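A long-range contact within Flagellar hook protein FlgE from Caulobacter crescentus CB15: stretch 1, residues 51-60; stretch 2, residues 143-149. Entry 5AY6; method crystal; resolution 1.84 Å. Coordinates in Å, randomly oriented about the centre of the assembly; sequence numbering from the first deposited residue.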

ATOM      1  N   VAL A  51      12.563  10.457  -4.628  1.00 13.45           N
ATOM      2  CA  VAL A  51      11.332   9.703  -4.789  1.00 13.93           C
ATOM      3  C   VAL A  51      10.800   9.250  -3.437  1.00 17.46           C
ATOM      4  O   VAL A  51      11.428   8.435  -2.758  1.00 17.78           O
ATOM      5  CB  VAL A  51      11.538   8.465  -5.693  1.00 12.98           C
ATOM      6  CG1 VAL A  51      10.214   7.742  -5.924  1.00 18.92           C
ATOM      7  CG2 VAL A  51      12.172   8.864  -7.022  1.00 18.50           C
ATOM      8  N   TYR A  52       9.654   9.799  -3.044  1.00 12.88           N
ATOM      9  CA  TYR A  52       8.926   9.322  -1.877  1.00 15.17           C
ATOM     10  C   TYR A  52       7.993   8.200  -2.300  1.00 14.25           C
ATOM     11  O   TYR A  52       7.291   8.329  -3.299  1.00 13.54           O
ATOM     12  CB  TYR A  52       8.107  10.435  -1.230  1.00 11.23           C
ATOM     13  CG  TYR A  52       8.896  11.594  -0.670  1.00 14.06           C
ATOM     14  CD1 TYR A  52       9.479  11.519   0.588  1.00 11.76           C
ATOM     15  CD2 TYR A  52       9.022  12.778  -1.382  1.00 14.06           C
ATOM     16  CE1 TYR A  52      10.185  12.589   1.115  1.00 13.78           C
ATOM     17  CE2 TYR A  52       9.724  13.853  -0.865  1.00 16.52           C
ATOM     18  CZ  TYR A  52      10.304  13.752   0.382  1.00 13.29           C
ATOM     19  OH  TYR A  52      11.002  14.819   0.895  1.00 16.78           O
ATOM     20  N   SER A  53       7.979   7.111  -1.539  1.00 13.04           N
ATOM     21  CA  SER A  53       7.064   6.008  -1.820  1.00 12.43           C
ATOM     22  C   SER A  53       6.186   5.676  -0.621  1.00 12.80           C
ATOM     23  O   SER A  53       6.621   5.759   0.528  1.00 15.49           O
ATOM     24  CB  SER A  53       7.836   4.762  -2.253  1.00 17.47           C
ATOM     25  OG  SER A  53       8.422   4.957  -3.526  1.00 14.47           O
ATOM     26  N   SER A  54       4.947   5.296  -0.901  1.00 11.81           N
ATOM     27  CA  SER A  54       4.038   4.823   0.130  1.00 15.09           C
ATOM     28  C   SER A  54       4.506   3.473   0.682  1.00 16.91           C
ATOM     29  O   SER A  54       4.955   2.607  -0.064  1.00 10.27           O
ATOM     30  CB  SER A  54       2.618   4.716  -0.427  1.00 10.96           C
ATOM     31  OG  SER A  54       1.815   3.878   0.383  1.00 12.53           O
ATOM     32  N   THR A  55       4.408   3.312   1.996  1.00 10.74           N
ATOM     33  CA  THR A  55       4.784   2.066   2.653  1.00  8.80           C
ATOM     34  C   THR A  55       3.748   0.974   2.465  1.00 10.88           C
ATOM     35  O   THR A  55       4.021  -0.196   2.728  1.00 16.01           O
ATOM     36  CB  THR A  55       4.967   2.266   4.158  1.00 14.89           C
ATOM     37  OG1 THR A  55       3.744   2.779   4.705  1.00 14.10           O
ATOM     38  CG2 THR A  55       6.101   3.240   4.440  1.00  8.56           C
ATOM     39  N   GLY A  56       2.544   1.357   2.047  1.00 10.94           N
ATOM     40  CA  GLY A  56       1.452   0.407   1.926  1.00 10.56           C
ATOM     41  C   GLY A  56       0.895   0.012   3.283  1.00 14.36           C
ATOM     42  O   GLY A  56       0.090  -0.911   3.392  1.00 15.74           O
ATOM     43  N   ILE A  57       1.329   0.729   4.316  1.00  8.07           N
ATOM     44  CA  ILE A  57       0.914   0.483   5.687  1.00 14.86           C
ATOM     45  C   ILE A  57       0.309   1.763   6.253  1.00 14.23           C
ATOM     46  O   ILE A  57       0.890   2.843   6.119  1.00 14.43           O
ATOM     47  CB  ILE A  57       2.094   0.024   6.560  1.00 15.70           C
ATOM     48  CG1 ILE A  57       2.685  -1.279   6.018  1.00 14.38           C
ATOM     49  CG2 ILE A  57       1.656  -0.156   8.010  1.00 18.75           C
ATOM     50  CD1 ILE A  57       3.944  -1.707   6.732  1.00 19.39           C
ATOM     51  N   ALA A  58      -0.857   1.637   6.874  1.00 13.62           N
ATOM     52  CA  ALA A  58      -1.626   2.795   7.330  1.00 16.07           C
ATOM     53  C   ALA A  58      -0.832   3.736   8.229  1.00 16.90           C
ATOM     54  O   ALA A  58      -0.249   3.315   9.230  1.00 17.02           O
ATOM     55  CB  ALA A  58      -2.881   2.328   8.052  1.00 24.04           C
ATOM     56  N   ASN A  59      -0.805   5.009   7.844  1.00 14.84           N
ATOM     57  CA  ASN A  59      -0.294   6.078   8.691  1.00 17.06           C
ATOM     58  C   ASN A  59      -1.438   6.638   9.540  1.00 13.43           C
ATOM     59  O   ASN A  59      -2.591   6.628   9.112  1.00 18.25           O
ATOM     60  CB  ASN A  59       0.340   7.192   7.844  1.00 11.38           C
ATOM     61  CG  ASN A  59       1.754   6.865   7.394  1.00 15.94           C
ATOM     62  OD1 ASN A  59       2.537   6.262   8.133  1.00 11.17           O
ATOM     63  ND2 ASN A  59       2.094   7.278   6.177  1.00 11.99           N
ATOM     64  N   PRO A  60      -1.131   7.140  10.743  1.00 17.51           N
ATOM     65  CA  PRO A  60       0.212   7.224  11.315  1.00 14.16           C
ATOM     66  C   PRO A  60       0.649   5.915  11.949  1.00 20.07           C
ATOM     67  O   PRO A  60      -0.184   5.065  12.262  1.00 14.17           O
ATOM     68  CB  PRO A  60       0.072   8.323  12.368  1.00 14.01           C
ATOM     69  CG  PRO A  60      -1.342   8.199  12.826  1.00 23.15           C
ATOM     70  CD  PRO A  60      -2.141   7.768  11.618  1.00 20.84           C
ATOM     71  N   LYS A 143       0.573  13.505  -2.355  1.00 12.77           N
ATOM     72  CA  LYS A 143      -0.692  12.838  -2.030  1.00 15.13           C
ATOM     73  C   LYS A 143      -0.591  11.322  -2.202  1.00 16.51           C
ATOM     74  O   LYS A 143      -1.289  10.728  -3.023  1.00 15.08           O
ATOM     75  CB  LYS A 143      -1.825  13.397  -2.890  1.00 15.09           C
ATOM     76  CG  LYS A 143      -2.035  14.906  -2.724  1.00 16.48           C
ATOM     77  CD  LYS A 143      -3.247  15.386  -3.513  1.00 27.87           C
ATOM     78  CE  LYS A 143      -3.258  16.903  -3.656  1.00 36.81           C
ATOM     79  NZ  LYS A 143      -3.162  17.592  -2.338  1.00 36.38           N
ATOM     80  N   LEU A 144       0.296  10.705  -1.429  1.00 14.71           N
ATOM     81  CA  LEU A 144       0.605   9.290  -1.603  1.00 13.54           C
ATOM     82  C   LEU A 144      -0.491   8.347  -1.121  1.00 15.80           C
ATOM     83  O   LEU A 144      -1.285   8.679  -0.237  1.00 13.58           O
ATOM     84  CB  LEU A 144       1.910   8.945  -0.890  1.00 12.69           C
ATOM     85  CG  LEU A 144       3.157   9.558  -1.530  1.00 12.08           C
ATOM     86  CD1 LEU A 144       4.391   9.201  -0.730  1.00 16.08           C
ATOM     87  CD2 LEU A 144       3.277   9.065  -2.957  1.00 17.47           C
ATOM     88  N   TYR A 145      -0.510   7.162  -1.723  1.00 13.96           N
ATOM     89  CA  TYR A 145      -1.398   6.079  -1.324  1.00 11.58           C
ATOM     90  C   TYR A 145      -1.302   5.761   0.158  1.00  8.57           C
ATOM     91  O   TYR A 145      -0.207   5.703   0.731  1.00 11.47           O
ATOM     92  CB  TYR A 145      -1.078   4.815  -2.129  1.00 11.04           C
ATOM     93  CG  TYR A 145      -1.821   3.580  -1.668  1.00 12.61           C
ATOM     94  CD1 TYR A 145      -1.179   2.592  -0.930  1.00  9.41           C
ATOM     95  CD2 TYR A 145      -3.164   3.401  -1.972  1.00  9.25           C
ATOM     96  CE1 TYR A 145      -1.856   1.458  -0.508  1.00 11.23           C
ATOM     97  CE2 TYR A 145      -3.847   2.271  -1.560  1.00 10.39           C
ATOM     98  CZ  TYR A 145      -3.193   1.308  -0.828  1.00  9.68           C
ATOM     99  OH  TYR A 145      -3.881   0.191  -0.414  1.00  8.51           O
ATOM    100  N   ASP A 146      -2.463   5.556   0.768  1.00 10.26           N
ATOM    101  CA  ASP A 146      -2.553   5.075   2.141  1.00  7.86           C
ATOM    102  C   ASP A 146      -3.743   4.138   2.251  1.00  9.25           C
ATOM    103  O   ASP A 146      -4.862   4.525   1.929  1.00 10.72           O
ATOM    104  CB  ASP A 146      -2.702   6.227   3.124  1.00  8.89           C
ATOM    105  CG  ASP A 146      -2.606   5.766   4.561  1.00 11.21           C
ATOM    106  OD1 ASP A 146      -3.581   5.160   5.056  1.00 11.63           O
ATOM    107  OD2 ASP A 146      -1.551   5.997   5.185  1.00 12.07           O
ATOM    108  N   PRO A 147      -3.508   2.898   2.714  1.00  8.65           N
ATOM    109  CA  PRO A 147      -4.568   1.886   2.770  1.00  8.78           C
ATOM    110  C   PRO A 147      -5.735   2.294   3.664  1.00 15.98           C
ATOM    111  O   PRO A 147      -6.828   1.739   3.534  1.00 19.28           O
ATOM    112  CB  PRO A 147      -3.852   0.649   3.331  1.00 11.11           C
ATOM    113  CG  PRO A 147      -2.595   1.168   3.964  1.00 16.99           C
ATOM    114  CD  PRO A 147      -2.209   2.378   3.176  1.00 11.64           C
ATOM    115  N   SER A 148      -5.507   3.268   4.538  1.00 11.56           N
ATOM    116  CA  SER A 148      -6.530   3.723   5.468  1.00 12.44           C
ATOM    117  C   SER A 148      -7.171   5.057   5.083  1.00 15.74           C
ATOM    118  O   SER A 148      -8.393   5.186   5.119  1.00 17.33           O
ATOM    119  CB  SER A 148      -5.938   3.835   6.873  1.00 20.66           C
ATOM    120  OG  SER A 148      -6.814   4.533   7.737  1.00 20.52           O
ATOM    121  N   THR A 149      -6.360   6.045   4.711  1.00  9.11           N
ATOM    122  CA  THR A 149      -6.874   7.402   4.525  1.00 10.99           C
ATOM    123  C   THR A 149      -6.869   7.889   3.080  1.00 11.28           C
ATOM    124  O   THR A 149      -7.433   8.938   2.777  1.00 14.52           O
ATOM    125  CB  THR A 149      -6.078   8.418   5.370  1.00 13.74           C
ATOM    126  OG1 THR A 149      -4.692   8.362   5.010  1.00 15.77           O
ATOM    127  CG2 THR A 149      -6.226   8.110   6.856  1.00 18.87           C
TER
HETATM  128  O   HOH W   1       0.741   4.584   4.043  1.00 16.12           O
HETATM  129  O   HOH W   2       0.162   8.133   4.564  1.00 16.47           O
HETATM  130  O   HOH W   3      -2.829   8.244   6.991  1.00 22.70           O
HETATM  131  O   HOH W   4      -5.507   6.044   9.257  1.00 27.54           O

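Two direct hydrogen bonds join the stretches, and both pair a side chain with backbone. Ser54 OG lies 2.7 Å from Tyr145 O; the carbonyl oxygen can only accept, so the hydroxyl is the donor. The same OG accepts from the backbone within its own stretch, Gly56 N to Ser54 OG being 3.1 Å with an N-H...O angle of 151°. The t rotamer of Ser54 (chi1 161°) thus places one oxygen where it ties down the turn at Gly56 and reaches across to the other stretch. In the second bond the roles of side chain and backbone are exchanged, though stretch 1 again donates: the backbone amide Asn59 N donates to the carboxylate oxygen Asp146 OD2 at 2.9 Å, and the angle of 168° makes it nearly linear.

Asp146 uses its two oxygens differently. OD1 accepts from the backbone of its own stretch, with Ser148 N to Asp146 OD1 at 2.7 Å (148°) and Thr149 N to Asp146 OD1 at 2.9 Å (154°), which braces the chain just after Pro147. OD2 serves the partner stretch. Although the CA-to-CB bond of Asp146 points sideways, its chi1 of -172° carries the carboxylate nearer to stretch 1.

Water extends this second set. Water 1 donates to Ile57 O (2.7 Å) and to Asp146 OD2 (2.9 Å), bridging a pair whose direct separation, Ile57 O to Asp146 OD2, is 4.1 Å. Water 2 accepts from Asn59 ND2 at 2.7 Å and donates to Asp146 OD2 at 2.8 Å, so side chain and backbone of Asn59 both connect to the same carboxylate oxygen. Water 3 donates to Asn59 O at 2.7 Å and lies 2.7 Å from Thr149 OG1; its bond to Asp146 OD2, at 3.2 Å, is weak. Water 4 links Asn59 O (3.0 Å) with Ser148 OG (2.5 Å).

The remaining contacts are by packing. Leu144 points toward stretch 1, and its CD1 approaches Tyr52 CB at 3.9 Å and Ser54 N at the same distance, so the methyl rests against backbone as well as side chain. The Tyr52 ring itself leads away from stretch 2. The Tyr145 ring presents its edge: Ser54 OG and Gly56 CA lie near the ring plane, the latter 4.2 Å from Tyr145 CE1. Pro147 CG sits 3.4 Å from both Gly56 O and Ala58 N, while Ala58 CB is 4.3 Å from Pro147 CG and 3.6 Å from Ser148 CB. Together the two stretches bury 442 Å², counting both sides.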